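PDB 5ZIY: flagellar hook-associated protein 3, which probably helps to join the flagellar hook to the filament, as a hook-associated junction protein. Local coordinates for residues A[44-48]-A[82-86]; A[49-53]-A[169-173]; A[139-143]-A[172-176]; A[146-150]-A[165-169]. One frame throughout, in Å; residues are numbered along the deposited sequence.

How the interactions relate
The four contacts lie in one end of the elongated chain, where helices 8-60, 67-87, 137-155 and 162-204 pack as an antiparallel bundle. Interaction 1 joins 8-60 to 67-87; interaction 2 joins 8-60 to 162-204; interactions 3 and 4 both join 137-155 to 162-204, with interaction 4 nested inside the loop that interaction 3 closes. Centres are 8 to 14 Å apart. Interaction 2 shares Asn-172 and Leu-173 with interaction 3 and Asn-169 with interaction 4, and Val-83 of interaction 1 packs on Val-143 and Leu-147 of interactions 3 and 4. Two hairpins, one from each half of the chain, are thereby joined into a single core.

Interaction 1 of 4, residues A[44-48]-A[82-86]; sequences GVLKS and QVVYL
Leu-86 reaches across to the backbone of Gly-44 and Val-45, and its CD1 carries most of that touch, 3.4 Å from Gly-44 C. Chi1 of -67° sets its CG beside the backbone N, and the extended second torsion then carries CD1 over the peptide that links the two residues. With no side chain on Gly-44, the methyl can settle against the helix itself. Val-45 packs alongside the same leucine, the two side chains sliding past each other in opposite directions, with Val-45 CG2 at 3.8 Å from Leu-86 CD1. The other branch of this valine, CG1, faces Val-83 CG1 more loosely at 4.4 Å. Nearly a turn earlier in its helix than Leu-86, Val-83 brings its other methyl, CG2, to 3.5 Å from Ser-48 CB. At the outer margin, water 1 donates to Gly-44 O at 2.9 Å and bonds Gln-82 NE2 only weakly. The short helical segments run antiparallel at 164°, their axes 9.8 Å apart. Val-45 also meets Ile-176 of helix 162-204, and Val-83 meets Val-143 of helix 137-155. Both segments, in the flagellin-type N-terminal helical region, form the apolar seam of an antiparallel hairpin that those two helices complete into a four-helix bundle.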
loop_
_atom_site.group_PDB
_atom_site.type_symbol
_atom_site.label_atom_id
_atom_site.label_comp_id
_atom_site.label_asym_id
_atom_site.label_seq_id
_atom_site.Cartn_x
_atom_site.Cartn_y
_atom_site.Cartn_z
ATOM N N GLY A 44 1.811 -0.243 8.014
ATOM C CA GLY A 44 2.310 -1.439 8.591
ATOM C C GLY A 44 3.723 -1.723 8.090
ATOM O O GLY A 44 4.554 -2.174 8.877
ATOM N N VAL A 45 3.992 -1.462 6.803
ATOM C CA VAL A 45 5.344 -1.580 6.266
ATOM C C VAL A 45 6.278 -0.525 6.879
ATOM O O VAL A 45 7.359 -0.867 7.301
ATOM C CB VAL A 45 5.380 -1.524 4.728
ATOM C CG1 VAL A 45 6.859 -1.657 4.198
ATOM C CG2 VAL A 45 4.468 -2.674 4.085
ATOM N N LEU A 46 5.843 0.739 6.960
ATOM C CA LEU A 46 6.641 1.817 7.552
ATOM C C LEU A 46 7.101 1.446 8.966
ATOM O O LEU A 46 8.240 1.628 9.320
ATOM C CB LEU A 46 5.831 3.101 7.589
ATOM C CG LEU A 46 6.504 4.484 7.764
ATOM C CD1 LEU A 46 5.587 5.600 7.190
ATOM C CD2 LEU A 46 6.774 4.812 9.198
ATOM N N LYS A 47 6.191 0.900 9.753
ATOM C CA LYS A 47 6.455 0.472 11.132
ATOM C C LYS A 47 7.472 -0.667 11.148
ATOM O O LYS A 47 8.392 -0.683 11.981
ATOM C CB LYS A 47 5.128 -0.038 11.720
ATOM C CG LYS A 47 4.830 0.281 13.108
ATOM C CD LYS A 47 3.301 0.407 13.287
ATOM C CE LYS A 47 2.901 0.262 14.750
ATOM N NZ LYS A 47 1.420 0.194 14.884
ATOM N N SER A 48 7.304 -1.637 10.229
ATOM C CA SER A 48 8.249 -2.726 10.137
ATOM C C SER A 48 9.687 -2.247 9.779
ATOM O O SER A 48 10.691 -2.701 10.347
ATOM C CB SER A 48 7.759 -3.759 9.105
ATOM O OG SER A 48 6.555 -4.359 9.572
ATOM N N GLN A 82 6.476 -10.537 7.934
ATOM C CA GLN A 82 5.316 -9.670 8.104
ATOM C C GLN A 82 5.194 -8.780 6.873
ATOM O O GLN A 82 4.089 -8.545 6.369
ATOM C CB GLN A 82 5.490 -8.828 9.369
ATOM C CG GLN A 82 4.522 -7.662 9.548
ATOM C CD GLN A 82 3.124 -8.114 9.942
ATOM O OE1 GLN A 82 2.763 -9.291 9.794
ATOM N NE2 GLN A 82 2.329 -7.174 10.480
ATOM N N VAL A 83 6.340 -8.302 6.358
ATOM C CA VAL A 83 6.319 -7.396 5.211
ATOM C C VAL A 83 5.891 -8.109 3.937
ATOM O O VAL A 83 5.201 -7.521 3.103
ATOM C CB VAL A 83 7.698 -6.697 5.000
ATOM C CG1 VAL A 83 7.718 -5.905 3.707
ATOM C CG2 VAL A 83 7.984 -5.779 6.195
ATOM N N VAL A 84 6.328 -9.356 3.767
ATOM C CA VAL A 84 5.859 -10.174 2.660
ATOM C C VAL A 84 4.312 -10.391 2.770
ATOM O O VAL A 84 3.615 -10.241 1.799
ATOM C CB VAL A 84 6.604 -11.515 2.567
ATOM C CG1 VAL A 84 5.961 -12.409 1.510
ATOM C CG2 VAL A 84 8.039 -11.318 2.186
ATOM N N TYR A 85 3.804 -10.718 3.949
ATOM C CA TYR A 85 2.350 -10.796 4.183
ATOM C C TYR A 85 1.647 -9.512 3.750
ATOM O O TYR A 85 0.702 -9.562 2.972
ATOM C CB TYR A 85 2.091 -11.127 5.651
ATOM C CG TYR A 85 0.723 -10.839 6.253
ATOM C CD1 TYR A 85 -0.389 -11.680 6.036
ATOM C CD2 TYR A 85 0.565 -9.775 7.144
ATOM C CE1 TYR A 85 -1.639 -11.409 6.663
ATOM C CE2 TYR A 85 -0.656 -9.507 7.764
ATOM C CZ TYR A 85 -1.752 -10.303 7.520
ATOM O OH TYR A 85 -2.938 -9.948 8.198
ATOM N N LEU A 86 2.189 -8.373 4.170
ATOM C CA LEU A 86 1.629 -7.080 3.872
ATOM C C LEU A 86 1.726 -6.773 2.370
ATOM O O LEU A 86 0.818 -6.218 1.791
ATOM C CB LEU A 86 2.285 -5.948 4.726
ATOM C CG LEU A 86 2.103 -5.875 6.242
ATOM C CD1 LEU A 86 3.081 -4.817 6.875
ATOM C CD2 LEU A 86 0.626 -5.556 6.744
HETATM O O HOH W 1 3.848 -4.098 10.876
#

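Interaction 2 of 4, residues A[49-53]-A[169-173]; sequences LTRAD and NKQNL
Asn-169 supplies the one direct hydrogen bond between segments 49-53 and 169-173: its ND2 donates to Leu-49 O at 3.2 Å, with an N-H...O angle of 154°. The donor comes in above the carbonyl plane, 42° out of it, and Leu-49 O takes a second bond from Asp-53 N of its own helix. With CG anti to the backbone N (chi1 -177°), the asparagine amide extends across the gap to this carbonyl. Water 2 adds an indirect link, accepting from Asn-169 ND2 at 2.9 Å and donating to Asp-53 OD1 at 2.6 Å. Charge plays a looser part: Lys-170 NZ stands 4.0 Å from Asp-53 OD1, beyond a salt bridge, the two side chains crossing at a slant. The apolar share belongs to Leu-49, whose CB packs on Leu-173 CD1 at 4.0 Å and which carries on into the core against Val-143 and Leu-147 of helix 137-155. Separately, its CD2 methyl lies against the amide oxygen, 3.3 Å from Asn-169 OD1. A buried amide thus grips a main-chain carbonyl that already has its helical bond, and with ND2 giving to both that carbonyl and water 2, its rotation is probably well fixed.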
loop_
_atom_site.group_PDB
_atom_site.type_symbol
_atom_site.label_atom_id
_atom_site.label_comp_id
_atom_site.label_asym_id
_atom_site.label_seq_id
_atom_site.Cartn_x
_atom_site.Cartn_y
_atom_site.Cartn_z
ATOM N N LEU A 49 9.795 -1.332 8.830
ATOM C CA LEU A 49 11.120 -0.919 8.352
ATOM C C LEU A 49 11.797 -0.071 9.416
ATOM O O LEU A 49 12.999 -0.165 9.625
ATOM C CB LEU A 49 11.049 -0.204 6.997
ATOM C CG LEU A 49 10.548 -1.104 5.871
ATOM C CD1 LEU A 49 10.651 -0.332 4.534
ATOM C CD2 LEU A 49 11.319 -2.457 5.781
ATOM N N THR A 50 10.992 0.731 10.103
ATOM C CA THR A 50 11.428 1.493 11.259
ATOM C C THR A 50 12.058 0.582 12.289
ATOM O O THR A 50 13.155 0.841 12.754
ATOM C CB THR A 50 10.232 2.265 11.897
ATOM O OG1 THR A 50 9.819 3.292 10.994
ATOM C CG2 THR A 50 10.625 2.885 13.252
ATOM N N ARG A 51 11.372 -0.499 12.630
ATOM C CA ARG A 51 11.905 -1.460 13.595
ATOM C C ARG A 51 13.164 -2.147 13.066
ATOM O O ARG A 51 14.093 -2.370 13.809
ATOM C CB ARG A 51 10.824 -2.475 13.978
ATOM C CG ARG A 51 11.265 -3.596 14.930
ATOM C CD ARG A 51 11.459 -3.152 16.343
ATOM N NE ARG A 51 11.827 -4.272 17.216
ATOM C CZ ARG A 51 12.478 -4.150 18.371
ATOM N NH1 ARG A 51 12.843 -2.950 18.807
ATOM N NH2 ARG A 51 12.790 -5.229 19.083
ATOM N N ALA A 52 13.181 -2.450 11.771
ATOM C CA ALA A 52 14.358 -3.058 11.110
ATOM C C ALA A 52 15.554 -2.146 11.223
ATOM O O ALA A 52 16.651 -2.624 11.523
ATOM C CB ALA A 52 14.075 -3.370 9.623
ATOM N N ASP A 53 15.342 -0.853 10.952
ATOM C CA ASP A 53 16.381 0.190 11.112
ATOM C C ASP A 53 16.934 0.219 12.554
ATOM O O ASP A 53 18.142 0.193 12.770
ATOM C CB ASP A 53 15.792 1.575 10.768
ATOM C CG ASP A 53 16.761 2.724 11.014
ATOM O OD1 ASP A 53 17.700 2.852 10.207
ATOM O OD2 ASP A 53 16.584 3.535 11.984
ATOM N N ASN A 169 17.929 0.282 3.433
ATOM C CA ASN A 169 16.628 0.292 4.116
ATOM C C ASN A 169 16.092 1.710 4.314
ATOM O O ASN A 169 14.871 1.913 4.249
ATOM C CB ASN A 169 16.674 -0.474 5.452
ATOM C CG ASN A 169 15.310 -0.544 6.133
ATOM O OD1 ASN A 169 14.393 -1.162 5.602
ATOM N ND2 ASN A 169 15.177 0.068 7.303
ATOM N N LYS A 170 16.969 2.684 4.560
ATOM C CA LYS A 170 16.516 4.070 4.690
ATOM C C LYS A 170 15.904 4.574 3.370
ATOM O O LYS A 170 14.830 5.152 3.375
ATOM C CB LYS A 170 17.642 5.020 5.146
ATOM C CG LYS A 170 18.042 4.893 6.621
ATOM C CD LYS A 170 18.869 6.097 7.094
ATOM C CE LYS A 170 19.083 6.126 8.620
ATOM N NZ LYS A 170 20.414 5.591 9.000
ATOM N N GLN A 171 16.589 4.359 2.253
ATOM C CA GLN A 171 16.054 4.714 0.921
ATOM C C GLN A 171 14.778 3.969 0.556
ATOM O O GLN A 171 13.868 4.547 -0.028
ATOM C CB GLN A 171 17.101 4.479 -0.157
ATOM C CG GLN A 171 18.252 5.473 -0.069
ATOM C CD GLN A 171 19.361 5.157 -1.040
ATOM O OE1 GLN A 171 19.455 4.035 -1.544
ATOM N NE2 GLN A 171 20.221 6.141 -1.306
ATOM N N ASN A 172 14.690 2.696 0.921
ATOM C CA ASN A 172 13.448 1.947 0.715
ATOM C C ASN A 172 12.290 2.533 1.510
ATOM O O ASN A 172 11.214 2.734 0.977
ATOM C CB ASN A 172 13.631 0.491 1.101
ATOM C CG ASN A 172 14.649 -0.228 0.244
ATOM O OD1 ASN A 172 14.922 0.161 -0.888
ATOM N ND2 ASN A 172 15.196 -1.320 0.788
ATOM N N LEU A 173 12.544 2.845 2.778
ATOM C CA LEU A 173 11.544 3.426 3.667
ATOM C C LEU A 173 11.037 4.783 3.135
ATOM O O LEU A 173 9.826 5.055 3.177
ATOM C CB LEU A 173 12.143 3.599 5.060
ATOM C CG LEU A 173 11.300 4.212 6.166
ATOM C CD1 LEU A 173 9.953 3.538 6.211
ATOM C CD2 LEU A 173 12.027 4.099 7.491
HETATM O O HOH W 2 17.540 1.561 7.956
#

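Interaction 3 of 4, residues A[139-143]-A[172-176]; sequences LLSPV and NLDGI
The amide of Asn-172 meets Pro-142 from one side: Pro-142 O lies well out of the amide plane, 3.2 Å from ND2, and the proline's ring atom CB comes to 3.8 Å from OD1 on that same side. ND2 donates to water 4 at 2.9 Å, which in turn donates to Val-143 O; ND2 itself has a weak bond with Thr-146 OG1 of the next turn. Nearer the backbone, Asn-172 CB slides past Val-143 CG2, 3.8 Å away. A second water bridges the main chains, water 3 donating to both Leu-139 O and Asn-172 O. The apolar half gathers round Ile-176 CD1. Leu-140 CD2 touches it at 3.6 Å and Leu-139 CG at 3.9 Å, both leucines crossing the isoleucine at about a right angle. Leu-139 CD1 reaches on to Gly-175 O at 3.4 Å; chi1 of -178° puts its CG anti to the backbone N and swings the branch across. The 139-143 segment is kinked at Pro-142, whose N carries no hydrogen to donate; Val-143 N also lacks a bond to the turn before. Around it, Leu-173 packs on Leu-46 of helix 8-60, and Leu-140 on Ala-87 of helix 67-87 and the loop residues Phe-97 and Phe-107.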
loop_
_atom_site.group_PDB
_atom_site.type_symbol
_atom_site.label_atom_id
_atom_site.label_comp_id
_atom_site.label_asym_id
_atom_site.label_seq_id
_atom_site.Cartn_x
_atom_site.Cartn_y
_atom_site.Cartn_z
ATOM N N LEU A 139 8.411 -0.712 -5.779
ATOM C CA LEU A 139 8.269 -0.155 -4.445
ATOM C C LEU A 139 8.694 -1.179 -3.397
ATOM O O LEU A 139 9.322 -0.832 -2.399
ATOM C CB LEU A 139 6.807 0.242 -4.227
ATOM C CG LEU A 139 6.391 0.912 -2.916
ATOM C CD1 LEU A 139 6.763 2.422 -2.912
ATOM C CD2 LEU A 139 4.906 0.652 -2.703
ATOM N N LEU A 140 8.337 -2.449 -3.618
ATOM C CA LEU A 140 8.414 -3.473 -2.539
ATOM C C LEU A 140 9.424 -4.590 -2.777
ATOM O O LEU A 140 9.947 -5.160 -1.809
ATOM C CB LEU A 140 7.029 -4.065 -2.261
ATOM C CG LEU A 140 6.046 -3.081 -1.630
ATOM C CD1 LEU A 140 4.635 -3.634 -1.703
ATOM C CD2 LEU A 140 6.391 -2.721 -0.154
ATOM N N SER A 141 9.766 -4.891 -4.028
ATOM C CA SER A 141 10.842 -5.854 -4.231
ATOM C C SER A 141 12.120 -5.420 -3.537
ATOM O O SER A 141 12.773 -6.231 -2.895
ATOM C CB SER A 141 11.094 -6.163 -5.719
ATOM O OG SER A 141 10.036 -6.940 -6.173
ATOM N N PRO A 142 12.465 -4.131 -3.605
ATOM C CA PRO A 142 13.748 -3.868 -2.946
ATOM C C PRO A 142 13.629 -3.814 -1.418
ATOM O O PRO A 142 14.607 -4.113 -0.720
ATOM C CB PRO A 142 14.235 -2.515 -3.561
ATOM C CG PRO A 142 13.329 -2.186 -4.667
ATOM C CD PRO A 142 12.022 -2.998 -4.438
ATOM N N VAL A 143 12.451 -3.460 -0.905
ATOM C CA VAL A 143 12.189 -3.534 0.503
ATOM C C VAL A 143 12.475 -4.910 1.023
ATOM O O VAL A 143 13.223 -5.071 1.980
ATOM C CB VAL A 143 10.745 -3.178 0.834
ATOM C CG1 VAL A 143 10.441 -3.487 2.283
ATOM C CG2 VAL A 143 10.535 -1.707 0.570
ATOM N N ASN A 172 14.690 2.696 0.921
ATOM C CA ASN A 172 13.448 1.947 0.715
ATOM C C ASN A 172 12.290 2.533 1.510
ATOM O O ASN A 172 11.214 2.734 0.977
ATOM C CB ASN A 172 13.631 0.491 1.101
ATOM C CG ASN A 172 14.649 -0.228 0.244
ATOM O OD1 ASN A 172 14.922 0.161 -0.888
ATOM N ND2 ASN A 172 15.196 -1.320 0.788
ATOM N N LEU A 173 12.544 2.845 2.778
ATOM C CA LEU A 173 11.544 3.426 3.667
ATOM C C LEU A 173 11.037 4.783 3.135
ATOM O O LEU A 173 9.826 5.055 3.177
ATOM C CB LEU A 173 12.143 3.599 5.060
ATOM C CG LEU A 173 11.300 4.212 6.166
ATOM C CD1 LEU A 173 9.953 3.538 6.211
ATOM C CD2 LEU A 173 12.027 4.099 7.491
ATOM N N ASP A 174 11.947 5.609 2.622
ATOM C CA ASP A 174 11.556 6.888 2.006
ATOM C C ASP A 174 10.631 6.643 0.814
ATOM O O ASP A 174 9.714 7.396 0.548
ATOM C CB ASP A 174 12.781 7.652 1.499
ATOM C CG ASP A 174 13.697 8.128 2.616
ATOM O OD1 ASP A 174 13.250 8.213 3.785
ATOM O OD2 ASP A 174 14.877 8.438 2.309
ATOM N N GLY A 175 10.910 5.613 0.051
ATOM C CA GLY A 175 9.974 5.164 -0.981
ATOM C C GLY A 175 8.597 4.809 -0.404
ATOM O O GLY A 175 7.588 5.146 -0.982
ATOM N N ILE A 176 8.546 4.169 0.750
ATOM C CA ILE A 176 7.242 3.781 1.322
ATOM C C ILE A 176 6.540 5.014 1.908
ATOM O O ILE A 176 5.321 5.160 1.812
ATOM C CB ILE A 176 7.397 2.758 2.467
ATOM C CG1 ILE A 176 7.951 1.419 1.927
ATOM C CG2 ILE A 176 6.074 2.656 3.276
ATOM C CD1 ILE A 176 7.033 0.654 0.954
HETATM O O HOH W 3 10.368 1.507 -1.519
HETATM O O HOH W 4 14.219 -2.603 3.214
#

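Interaction 4 of 4, residues A[146-150]-A[165-169]; sequences TLKQM and LLEEN
Met-150 and Leu-165 slide past each other in opposite directions, with Met-150 CG at 3.9 Å from Leu-165 CB. The methionine is extended beyond CG, so its terminal methyl travels on across the gap and lands on the opposite helix. There CE lies 3.4 Å from Leu-165 O, and it meets Asn-169 CB equally closely, the two side chains crossing at about a right angle. Leu-165 answers from the other side with its two branches divided. CD1 reaches the main chain at Gln-149 O, 3.5 Å away, while CD2 rests on the Gln-149 side chain, 3.9 Å from its CB, again nearly at right angles. A turn away, Thr-146 and Glu-168 come together at a slant, and Thr-146 OG1 stands 2.9 Å from Glu-168 OE1. Chi1 of -59° holds that hydroxyl beside the backbone N and turns CG2 toward the partner helix, where it packs 3.7 Å from Leu-165 O. Thr-146 OG1 also hydrogen-bonds Pro-142 O of the preceding turn. Leu-147 turns to the other flank of its helix and packs on Ala-52 of helix 8-60 and Leu-80 of helix 67-87, while Met-150 also touches Ile-76. Chemically the seam is mixed: a methionine and a leucine lie against main-chain carbonyls in the core, and at the partly exposed margin the carboxylate of Glu-168 comes up to a buried threonine hydroxyl. That hydroxyl's one proton has two possible acceptors, Glu-168 OE1 and Pro-142 O, so the polar link to the carboxylate may be only part-time.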
loop_
_atom_site.group_PDB
_atom_site.type_symbol
_atom_site.label_atom_id
_atom_site.label_comp_id
_atom_site.label_asym_id
_atom_site.label_seq_id
_atom_site.Cartn_x
_atom_site.Cartn_y
_atom_site.Cartn_z
ATOM N N THR A 146 16.243 -6.243 0.584
ATOM C CA THR A 146 17.084 -5.647 1.612
ATOM C C THR A 146 16.838 -6.339 2.971
ATOM O O THR A 146 17.786 -6.708 3.636
ATOM C CB THR A 146 16.869 -4.132 1.724
ATOM O OG1 THR A 146 17.169 -3.520 0.456
ATOM C CG2 THR A 146 17.779 -3.509 2.819
ATOM N N LEU A 147 15.570 -6.552 3.357
ATOM C CA LEU A 147 15.295 -7.186 4.665
ATOM C C LEU A 147 15.940 -8.600 4.675
ATOM O O LEU A 147 16.530 -9.026 5.665
ATOM C CB LEU A 147 13.782 -7.282 4.965
ATOM C CG LEU A 147 13.065 -5.970 5.331
ATOM C CD1 LEU A 147 11.511 -6.231 5.473
ATOM C CD2 LEU A 147 13.657 -5.324 6.570
ATOM N N LYS A 148 15.839 -9.308 3.562
ATOM C CA LYS A 148 16.412 -10.649 3.494
ATOM C C LYS A 148 17.936 -10.678 3.650
ATOM O O LYS A 148 18.464 -11.513 4.363
ATOM C CB LYS A 148 15.966 -11.360 2.233
ATOM C CG LYS A 148 16.390 -12.809 2.213
ATOM C CD LYS A 148 16.183 -13.418 0.883
ATOM C CE LYS A 148 16.659 -14.873 0.855
ATOM N NZ LYS A 148 17.969 -14.912 0.178
ATOM N N GLN A 149 18.641 -9.759 3.006
ATOM C CA GLN A 149 20.083 -9.669 3.177
ATOM C C GLN A 149 20.443 -9.185 4.607
ATOM O O GLN A 149 21.527 -9.491 5.115
ATOM C CB GLN A 149 20.718 -8.737 2.133
ATOM C CG GLN A 149 20.471 -9.099 0.676
ATOM C CD GLN A 149 20.922 -7.967 -0.269
ATOM O OE1 GLN A 149 22.105 -7.581 -0.271
ATOM N NE2 GLN A 149 19.974 -7.408 -1.048
ATOM N N MET A 150 19.542 -8.414 5.231
ATOM C CA MET A 150 19.737 -7.929 6.604
ATOM C C MET A 150 19.716 -9.114 7.557
ATOM O O MET A 150 20.624 -9.300 8.326
ATOM C CB MET A 150 18.651 -6.934 7.000
ATOM C CG MET A 150 18.923 -5.480 6.606
ATOM S SD MET A 150 17.590 -4.367 7.185
ATOM C CE MET A 150 18.394 -2.760 7.196
ATOM N N LEU A 165 23.416 -1.937 4.135
ATOM C CA LEU A 165 22.043 -2.338 4.173
ATOM C C LEU A 165 21.196 -1.353 4.981
ATOM O O LEU A 165 20.011 -1.184 4.678
ATOM C CB LEU A 165 21.930 -3.751 4.722
ATOM C CG LEU A 165 22.540 -4.834 3.814
ATOM C CD1 LEU A 165 22.605 -6.162 4.557
ATOM C CD2 LEU A 165 21.732 -4.966 2.529
ATOM N N LEU A 166 21.805 -0.727 5.999
ATOM C CA LEU A 166 21.148 0.322 6.787
ATOM C C LEU A 166 20.715 1.448 5.861
ATOM O O LEU A 166 19.594 1.914 5.935
ATOM C CB LEU A 166 22.084 0.876 7.875
ATOM C CG LEU A 166 21.580 1.971 8.816
ATOM C CD1 LEU A 166 20.565 1.389 9.760
ATOM C CD2 LEU A 166 22.706 2.666 9.613
ATOM N N GLU A 167 21.622 1.883 4.989
ATOM C CA GLU A 167 21.310 2.948 4.016
ATOM C C GLU A 167 20.288 2.483 2.990
ATOM O O GLU A 167 19.399 3.244 2.629
ATOM C CB GLU A 167 22.572 3.475 3.302
ATOM C CG GLU A 167 23.060 4.840 3.810
ATOM C CD GLU A 167 22.139 6.027 3.447
ATOM O OE1 GLU A 167 21.383 5.956 2.454
ATOM O OE2 GLU A 167 22.203 7.061 4.150
ATOM N N GLU A 168 20.433 1.251 2.505
ATOM C CA GLU A 168 19.441 0.684 1.571
ATOM C C GLU A 168 18.037 0.720 2.181
ATOM O O GLU A 168 17.075 1.132 1.522
ATOM C CB GLU A 168 19.744 -0.762 1.201
ATOM C CG GLU A 168 20.700 -0.939 0.034
ATOM C CD GLU A 168 20.743 -2.378 -0.444
ATOM O OE1 GLU A 168 19.984 -3.230 0.087
ATOM O OE2 GLU A 168 21.550 -2.662 -1.349
ATOM N N ASN A 169 17.929 0.282 3.433
ATOM C CA ASN A 169 16.628 0.292 4.116
ATOM C C ASN A 169 16.092 1.710 4.314
ATOM O O ASN A 169 14.871 1.913 4.249
ATOM C CB ASN A 169 16.674 -0.474 5.452
ATOM C CG ASN A 169 15.310 -0.544 6.133
ATOM O OD1 ASN A 169 14.393 -1.162 5.602
ATOM N ND2 ASN A 169 15.177 0.068 7.303
#